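Local coordinates for 6-phosphogluconolactonase (Trypanosoma cruzi, PDB 6VYE), which probably hydrolyses 6-phosphogluconolactone to 6-phosphogluconate, the second step of the pentose phosphate pathway, at residues Pro45-Leu50 / Pro159-Val164. Numbering follows the deposited sequence.
Sequences PLSIAL and PVFDIV
Asp162 reaches across to Leu46 and Ser47, and its side chain can be followed atom by atom. Asp162 CB lies 3.3 Å from Ser47 O. CG stands anti to the carbonyl carbon (chi1 -69°), which carries the carboxylate toward the start of strand 46-50, where Leu46 CD2 approaches Asp162 CG at 3.7 Å and the two side chains cross at about a right angle. OD2 accepts the backbone N-H of Ser47 through its anti lone pair, with Ser47 N to Asp162 OD2 at 2.8 Å and 153° at the hydrogen. The other oxygen, OD1, forms a salt bridge with Arg218, so both ends of the carboxylate are held. Ser47 returns the grip: its OG accepts the Asp162 N-H (Ser47 OG to Asp162 N 3.0 Å, 165°). A water bonds to Asp162 OD2 and Val160 O; its placement against Ser47 OG is too close to be trusted.

Beyond this polar lead-in the two strands pair in parallel inside the mixed central sheet, consistent with the Rossmann-like fold of the glucosamine-6-phosphate isomerase/6-phosphogluconolactonase family, strand 46-50 lying between 163-167 and 77-85. The bridges Ile48–Ile163 and Ala49–Val164 set the register; Ser47 O accepts the Ile163 N-H (O to N 2.9 Å), and Ile163 O the Ala49 N-H (O to N 3.0 Å). On the isoleucine face, Ile48 CG1 runs anti to its backbone N and packs against Ile163 CB at 3.9 Å. On the alanine face, Ala49 CB sits over one face of the Phe161 ring, 4.1 Å from CE1; Phe80 meets this ring edge-to-face, and Ile142 and Leu146 of helix 128-146 also touch it.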
ATOM      1  N   PRO A  45      -2.429 -15.735 -10.352  1.00 19.09           N
ATOM      2  CA  PRO A  45      -1.951 -14.366 -10.203  1.00 17.55           C
ATOM      3  C   PRO A  45      -1.504 -14.091  -8.768  1.00 19.00           C
ATOM      4  O   PRO A  45      -2.161 -14.541  -7.834  1.00 21.08           O
ATOM      5  CB  PRO A  45      -3.176 -13.494 -10.528  1.00 18.04           C
ATOM      6  CG  PRO A  45      -4.353 -14.385 -10.177  1.00 19.17           C
ATOM      7  CD  PRO A  45      -3.898 -15.816 -10.428  1.00 18.82           C
ATOM      8  N   LEU A  46      -0.411 -13.345  -8.635  1.00 17.80           N
ATOM      9  CA  LEU A  46       0.081 -12.872  -7.329  1.00 16.45           C
ATOM     10  C   LEU A  46      -0.775 -11.680  -6.894  1.00 15.81           C
ATOM     11  O   LEU A  46      -1.061 -10.761  -7.722  1.00 16.73           O
ATOM     12  CB  LEU A  46       1.559 -12.495  -7.449  1.00 16.66           C
ATOM     13  CG  LEU A  46       2.521 -13.581  -7.942  1.00 16.43           C
ATOM     14  CD1 LEU A  46       3.921 -13.026  -7.940  1.00 17.14           C
ATOM     15  CD2 LEU A  46       2.493 -14.813  -7.046  1.00 18.08           C
ATOM     16  N   SER A  47      -1.097 -11.640  -5.605  1.00 14.12           N
ATOM     17  CA  SER A  47      -1.908 -10.553  -4.996  1.00 12.64           C
ATOM     18  C   SER A  47      -1.029  -9.306  -4.809  1.00 11.69           C
ATOM     19  O   SER A  47       0.019  -9.384  -4.165  1.00 11.21           O
ATOM     20  CB  SER A  47      -2.562 -11.034  -3.732  1.00 12.64           C
ATOM     21  OG  SER A  47      -1.621 -11.628  -2.878  1.00 11.15           O
ATOM     22  N   ILE A  48      -1.439  -8.183  -5.376  1.00 12.95           N
ATOM     23  CA  ILE A  48      -0.792  -6.866  -5.104  1.00 13.11           C
ATOM     24  C   ILE A  48      -1.824  -5.909  -4.480  1.00 12.43           C
ATOM     25  O   ILE A  48      -2.921  -5.815  -4.985  1.00 12.71           O
ATOM     26  CB  ILE A  48      -0.151  -6.309  -6.373  1.00 13.10           C
ATOM     27  CG1 ILE A  48       0.654  -5.054  -6.033  1.00 14.14           C
ATOM     28  CG2 ILE A  48      -1.191  -6.062  -7.465  1.00 13.14           C
ATOM     29  CD1 ILE A  48       1.672  -4.688  -7.062  1.00 16.14           C
ATOM     30  N   ALA A  49      -1.441  -5.153  -3.456  1.00 12.55           N
ATOM     31  CA  ALA A  49      -2.275  -4.075  -2.908  1.00 11.78           C
ATOM     32  C   ALA A  49      -1.639  -2.762  -3.368  1.00 12.12           C
ATOM     33  O   ALA A  49      -0.437  -2.544  -3.023  1.00 13.68           O
ATOM     34  CB  ALA A  49      -2.384  -4.172  -1.416  1.00 12.24           C
ATOM     35  N   LEU A  50      -2.390  -1.993  -4.171  1.00 11.35           N
ATOM     36  CA  LEU A  50      -1.918  -0.755  -4.825  1.00 13.17           C
ATOM     37  C   LEU A  50      -2.051   0.412  -3.841  1.00 15.18           C
ATOM     38  O   LEU A  50      -2.975   0.400  -3.053  1.00 15.41           O
ATOM     39  CB  LEU A  50      -2.742  -0.477  -6.081  1.00 13.91           C
ATOM     40  CG  LEU A  50      -2.755  -1.551  -7.160  1.00 13.16           C
ATOM     41  CD1 LEU A  50      -3.603  -1.109  -8.350  1.00 13.19           C
ATOM     42  CD2 LEU A  50      -1.359  -1.849  -7.617  1.00 13.85           C
ATOM     43  N   PRO A 159      -5.211 -12.725   5.463  1.00 24.92           N
ATOM     44  CA  PRO A 159      -4.756 -12.978   4.107  1.00 22.45           C
ATOM     45  C   PRO A 159      -3.281 -12.576   4.023  1.00 18.99           C
ATOM     46  O   PRO A 159      -2.848 -11.681   4.711  1.00 18.31           O
ATOM     47  CB  PRO A 159      -5.683 -12.123   3.241  1.00 23.91           C
ATOM     48  CG  PRO A 159      -6.048 -10.977   4.155  1.00 27.46           C
ATOM     49  CD  PRO A 159      -6.098 -11.561   5.560  1.00 26.05           C
ATOM     50  N   VAL A 160      -2.529 -13.303   3.209  1.00 17.34           N
ATOM     51  CA  VAL A 160      -1.081 -13.086   3.006  1.00 16.95           C
ATOM     52  C   VAL A 160      -0.944 -12.552   1.587  1.00 15.70           C
ATOM     53  O   VAL A 160      -1.173 -13.304   0.649  1.00 15.55           O
ATOM     54  CB  VAL A 160      -0.273 -14.365   3.273  1.00 18.12           C
ATOM     55  CG1 VAL A 160       1.194 -14.218   2.895  1.00 18.62           C
ATOM     56  CG2 VAL A 160      -0.380 -14.766   4.734  1.00 18.80           C
ATOM     57  N   PHE A 161      -0.740 -11.248   1.464  1.00 15.79           N
ATOM     58  CA  PHE A 161      -0.491 -10.564   0.165  1.00 14.22           C
ATOM     59  C   PHE A 161       0.913 -10.924  -0.325  1.00 13.56           C
ATOM     60  O   PHE A 161       1.842 -11.086   0.483  1.00 13.00           O
ATOM     61  CB  PHE A 161      -0.707  -9.064   0.303  1.00 13.37           C
ATOM     62  CG  PHE A 161      -2.147  -8.634   0.185  1.00 13.32           C
ATOM     63  CD1 PHE A 161      -2.703  -8.387  -1.046  1.00 12.71           C
ATOM     64  CD2 PHE A 161      -2.945  -8.480   1.306  1.00 13.45           C
ATOM     65  CE1 PHE A 161      -3.999  -7.925  -1.146  1.00 13.34           C
ATOM     66  CE2 PHE A 161      -4.249  -8.048   1.207  1.00 13.12           C
ATOM     67  CZ  PHE A 161      -4.798  -7.836  -0.024  1.00 13.30           C
ATOM     68  N   ASP A 162       1.042 -11.170  -1.624  1.00 13.27           N
ATOM     69  CA  ASP A 162       2.356 -11.341  -2.271  1.00 14.04           C
ATOM     70  C   ASP A 162       3.090  -9.984  -2.267  1.00 14.55           C
ATOM     71  O   ASP A 162       4.265  -9.964  -1.887  1.00 14.28           O
ATOM     72  CB  ASP A 162       2.174 -11.873  -3.697  1.00 15.23           C
ATOM     73  CG  ASP A 162       1.663 -13.289  -3.723  1.00 16.14           C
ATOM     74  OD1 ASP A 162       2.344 -14.177  -3.103  1.00 17.06           O
ATOM     75  OD2 ASP A 162       0.561 -13.488  -4.276  1.00 16.73           O
ATOM     76  N   ILE A 163       2.429  -8.896  -2.691  1.00 14.35           N
ATOM     77  CA  ILE A 163       3.084  -7.569  -2.782  1.00 14.49           C
ATOM     78  C   ILE A 163       2.202  -6.548  -2.075  1.00 15.75           C
ATOM     79  O   ILE A 163       0.982  -6.515  -2.336  1.00 16.77           O
ATOM     80  CB  ILE A 163       3.406  -7.183  -4.233  1.00 15.34           C
ATOM     81  CG1 ILE A 163       4.123  -8.309  -4.983  1.00 15.65           C
ATOM     82  CG2 ILE A 163       4.188  -5.882  -4.251  1.00 14.47           C
ATOM     83  CD1 ILE A 163       4.487  -8.002  -6.398  1.00 17.04           C
ATOM     84  N   VAL A 164       2.805  -5.718  -1.219  1.00 15.04           N
ATOM     85  CA  VAL A 164       2.106  -4.501  -0.753  1.00 14.14           C
ATOM     86  C   VAL A 164       2.937  -3.285  -1.158  1.00 14.59           C
ATOM     87  O   VAL A 164       4.104  -3.190  -0.759  1.00 13.68           O
ATOM     88  CB  VAL A 164       1.833  -4.550   0.751  1.00 14.47           C
ATOM     89  CG1 VAL A 164       1.298  -3.200   1.224  1.00 15.61           C
ATOM     90  CG2 VAL A 164       0.870  -5.677   1.089  1.00 15.09           C
TER
HETATM   91  O   HOH W   1      -1.948 -13.994  -2.482  1.00 22.27           O